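Fiber protein (Human adenovirus 14, PDB 3F0Y) forms the trimeric knob at the tip of the adenovirus fiber, the part that attaches the virus to receptors on host cells. Local coordinates at residues 56-61 with 175-180. Numbering follows the deposited sequence. Where two conformers were deposited one is given.
Sequences VYVIGV and ITWSWN
V58 and V56 close on the indole of W177 from two directions, one over a face and the other at the edge. The methyl CG1 of V58 lies 4.0 Å from the centroid of the six-membered ring, 21° off the ring normal, a CH-pi contact. CG2 of V56 comes in near the ring plane and stands 4.0 Å from CH2 of W177. The same methyl, anti to its own backbone N, meets I175 tip to tip, 3.8 Å from its CD1. On the ring face opposite V58 lies CG2 of I175, which leaves the indole sandwiched between two aliphatic branches. Beta-branched residues suit these places, since they put methyls close to the strand, while the long, flat tryptophan spans the gap between backbones 9.9 Å apart at the strand axes. The packing is tight only where V56 and V58 meet I175 and W177; beyond them the strands, inclined at 61°, diverge, and V61 and N180 are exposed. No direct hydrogen bond joins the segments. Instead one water accepts from NE1 of W177, in the ring plane at 3.1 Å, and donates to the carbonyl O of V56, giving both polar groups a partner inside an apolar core. The contact thus joins the two antiparallel sheets of the knob's beta-sandwich face to face. Y57 points the other way, its side chain packing on I204 of a neighbouring subunit, whereas strand 39-48 lies against V56 and V58, and I156 of strand 151-160 and F76 of strand 73-82 pack on W177.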
ATOM      1  N   VAL A  56      -8.757   0.767  -6.396  1.00 16.19           N
ATOM      2  CA  VAL A  56      -9.540   0.333  -7.556  1.00 16.38           C
ATOM      3  C   VAL A  56      -9.853  -1.166  -7.586  1.00 16.60           C
ATOM      4  O   VAL A  56      -9.011  -2.003  -7.260  1.00 16.53           O
ATOM      5  CB  VAL A  56      -8.842   0.746  -8.880  1.00 16.32           C
ATOM      6  CG1 VAL A  56      -7.534  -0.020  -9.073  1.00 16.07           C
ATOM      7  CG2 VAL A  56      -9.775   0.550 -10.072  1.00 16.27           C
ATOM      8  N   TYR A  57     -11.086  -1.486  -7.966  1.00 16.85           N
ATOM      9  CA  TYR A  57     -11.470  -2.860  -8.276  1.00 17.06           C
ATOM     10  C   TYR A  57     -12.683  -2.877  -9.189  1.00 17.20           C
ATOM     11  O   TYR A  57     -13.303  -1.840  -9.440  1.00 17.13           O
ATOM     12  CB  TYR A  57     -11.727  -3.684  -7.007  1.00 17.14           C
ATOM     13  CG  TYR A  57     -12.823  -3.174  -6.097  1.00 17.32           C
ATOM     14  CD1 TYR A  57     -12.622  -2.058  -5.292  1.00 17.43           C
ATOM     15  CD2 TYR A  57     -14.052  -3.827  -6.018  1.00 17.20           C
ATOM     16  CE1 TYR A  57     -13.618  -1.594  -4.447  1.00 17.38           C
ATOM     17  CE2 TYR A  57     -15.055  -3.370  -5.172  1.00 17.29           C
ATOM     18  CZ  TYR A  57     -14.830  -2.253  -4.389  1.00 17.20           C
ATOM     19  OH  TYR A  57     -15.811  -1.788  -3.547  1.00 17.90           O
ATOM     20  N   VAL A  58     -13.003  -4.060  -9.701  1.00 17.48           N
ATOM     21  CA  VAL A  58     -14.117  -4.222 -10.621  1.00 17.85           C
ATOM     22  C   VAL A  58     -15.119  -5.226 -10.070  1.00 18.04           C
ATOM     23  O   VAL A  58     -14.743  -6.208  -9.431  1.00 17.81           O
ATOM     24  CB  VAL A  58     -13.637  -4.668 -12.022  1.00 17.90           C
ATOM     25  CG1 VAL A  58     -12.655  -3.659 -12.587  1.00 18.14           C
ATOM     26  CG2 VAL A  58     -13.008  -6.049 -11.969  1.00 18.41           C
ATOM     27  N   ILE A  59     -16.399  -4.950 -10.299  1.00 18.48           N
ATOM     28  CA  ILE A  59     -17.467  -5.889  -9.988  1.00 18.81           C
ATOM     29  C   ILE A  59     -18.195  -6.170 -11.296  1.00 19.06           C
ATOM     30  O   ILE A  59     -18.811  -5.276 -11.875  1.00 19.20           O
ATOM     31  CB  ILE A  59     -18.450  -5.323  -8.948  1.00 18.89           C
ATOM     32  CG1 ILE A  59     -17.706  -4.917  -7.672  1.00 19.09           C
ATOM     33  CG2 ILE A  59     -19.533  -6.347  -8.626  1.00 18.72           C
ATOM     34  CD1 ILE A  59     -18.552  -4.145  -6.699  1.00 19.17           C
ATOM     35  N   GLY A  60     -18.093  -7.408 -11.768  1.00 19.41           N
ATOM     36  CA  GLY A  60     -18.639  -7.784 -13.063  1.00 19.62           C
ATOM     37  C   GLY A  60     -20.156  -7.823 -13.072  1.00 19.76           C
ATOM     38  O   GLY A  60     -20.783  -8.163 -12.067  1.00 19.83           O
ATOM     39  N   VAL A  61     -20.739  -7.471 -14.215  1.00 20.11           N
ATOM     40  CA  VAL A  61     -22.192  -7.439 -14.373  1.00 20.38           C
ATOM     41  C   VAL A  61     -22.646  -8.294 -15.557  1.00 20.67           C
ATOM     42  O   VAL A  61     -23.503  -9.162 -15.395  1.00 20.85           O
ATOM     43  CB  VAL A  61     -22.702  -5.994 -14.550  1.00 20.36           C
ATOM     44  CG1 VAL A  61     -24.203  -5.981 -14.808  1.00 20.29           C
ATOM     45  CG2 VAL A  61     -22.356  -5.161 -13.317  1.00 20.24           C
ATOM     46  N   ILE A 175      -5.503   1.018 -16.420  1.00 17.33           N
ATOM     47  CA  ILE A 175      -5.338  -0.062 -15.454  1.00 17.21           C
ATOM     48  C   ILE A 175      -5.652  -1.386 -16.135  1.00 17.08           C
ATOM     49  O   ILE A 175      -6.782  -1.609 -16.563  1.00 16.99           O
ATOM     50  CB  ILE A 175      -6.278   0.114 -14.242  1.00 17.17           C
ATOM     51  CG1 ILE A 175      -6.189   1.540 -13.685  1.00 17.21           C
ATOM     52  CG2 ILE A 175      -5.938  -0.895 -13.157  1.00 17.20           C
ATOM     53  CD1 ILE A 175      -7.238   1.845 -12.634  1.00 17.22           C
ATOM     54  N   THR A 176      -4.647  -2.254 -16.234  1.00 16.98           N
ATOM     55  CA  THR A 176      -4.786  -3.539 -16.914  1.00 17.05           C
ATOM     56  C   THR A 176      -4.724  -4.689 -15.919  1.00 17.07           C
ATOM     57  O   THR A 176      -3.715  -4.874 -15.242  1.00 16.88           O
ATOM     58  CB  THR A 176      -3.674  -3.744 -17.960  1.00 16.93           C
ATOM     59  OG1 THR A 176      -3.759  -2.722 -18.958  1.00 16.70           O
ATOM     60  CG2 THR A 176      -3.799  -5.115 -18.629  1.00 16.97           C
ATOM     61  N   TRP A 177      -5.814  -5.448 -15.838  1.00 17.25           N
ATOM     62  CA  TRP A 177      -5.854  -6.690 -15.078  1.00 17.51           C
ATOM     63  C   TRP A 177      -5.554  -7.824 -16.039  1.00 17.85           C
ATOM     64  O   TRP A 177      -6.083  -7.850 -17.151  1.00 17.67           O
ATOM     65  CB  TRP A 177      -7.239  -6.921 -14.476  1.00 17.39           C
ATOM     66  CG  TRP A 177      -7.591  -6.007 -13.353  1.00 17.09           C
ATOM     67  CD1 TRP A 177      -7.449  -6.259 -12.023  1.00 17.09           C
ATOM     68  CD2 TRP A 177      -8.167  -4.700 -13.457  1.00 16.94           C
ATOM     69  NE1 TRP A 177      -7.891  -5.186 -11.289  1.00 17.06           N
ATOM     70  CE2 TRP A 177      -8.340  -4.216 -12.145  1.00 16.99           C
ATOM     71  CE3 TRP A 177      -8.553  -3.891 -14.532  1.00 17.04           C
ATOM     72  CZ2 TRP A 177      -8.879  -2.956 -11.876  1.00 17.13           C
ATOM     73  CZ3 TRP A 177      -9.090  -2.639 -14.265  1.00 17.11           C
ATOM     74  CH2 TRP A 177      -9.248  -2.184 -12.947  1.00 17.14           C
ATOM     75  N   SER A 178      -4.714  -8.762 -15.615  1.00 18.23           N
ATOM     76  CA  SER A 178      -4.374  -9.899 -16.459  1.00 18.74           C
ATOM     77  C   SER A 178      -3.966 -11.122 -15.656  1.00 19.11           C
ATOM     78  O   SER A 178      -3.519 -11.022 -14.511  1.00 18.75           O
ATOM     79  CB  SER A 178      -3.250  -9.528 -17.431  1.00 18.72           C
ATOM     80  OG  SER A 178      -2.031  -9.305 -16.743  1.00 18.97           O
ATOM     81  N   TRP A 179      -4.132 -12.286 -16.271  1.00 19.74           N
ATOM     82  CA  TRP A 179      -3.539 -13.502 -15.746  1.00 20.44           C
ATOM     83  C   TRP A 179      -3.255 -14.495 -16.864  1.00 20.87           C
ATOM     84  O   TRP A 179      -3.914 -14.482 -17.904  1.00 20.75           O
ATOM     85  CB  TRP A 179      -4.415 -14.126 -14.657  1.00 20.33           C
ATOM     86  CG  TRP A 179      -5.742 -14.625 -15.122  1.00 20.38           C
ATOM     87  CD1 TRP A 179      -6.010 -15.845 -15.663  1.00 20.44           C
ATOM     88  CD2 TRP A 179      -6.993 -13.933 -15.049  1.00 20.32           C
ATOM     89  NE1 TRP A 179      -7.348 -15.952 -15.950  1.00 20.38           N
ATOM     90  CE2 TRP A 179      -7.977 -14.793 -15.581  1.00 20.42           C
ATOM     91  CE3 TRP A 179      -7.379 -12.666 -14.592  1.00 20.20           C
ATOM     92  CZ2 TRP A 179      -9.323 -14.427 -15.672  1.00 20.52           C
ATOM     93  CZ3 TRP A 179      -8.718 -12.303 -14.682  1.00 20.40           C
ATOM     94  CH2 TRP A 179      -9.672 -13.182 -15.218  1.00 20.39           C
ATOM     95  N   ASN A 180      -2.242 -15.323 -16.628  1.00 21.50           N
ATOM     96  CA  ASN A 180      -1.818 -16.361 -17.558  0.50 21.72           C
ATOM     97  C   ASN A 180      -1.406 -17.588 -16.743  1.00 21.98           C
ATOM     98  O   ASN A 180      -0.275 -17.666 -16.262  1.00 22.23           O
ATOM     99  CB  ASN A 180      -0.652 -15.840 -18.411  0.50 21.82           C
ATOM    100  CG  ASN A 180      -0.163 -16.849 -19.442  0.50 21.79           C
ATOM    101  OD1 ASN A 180      -0.633 -17.985 -19.502  0.50 22.42           O
ATOM    102  ND2 ASN A 180       0.792 -16.428 -20.265  0.50 21.90           N
TER
HETATM  103  O   HOH W   1      -8.574  -4.622  -8.278  1.00 18.46           O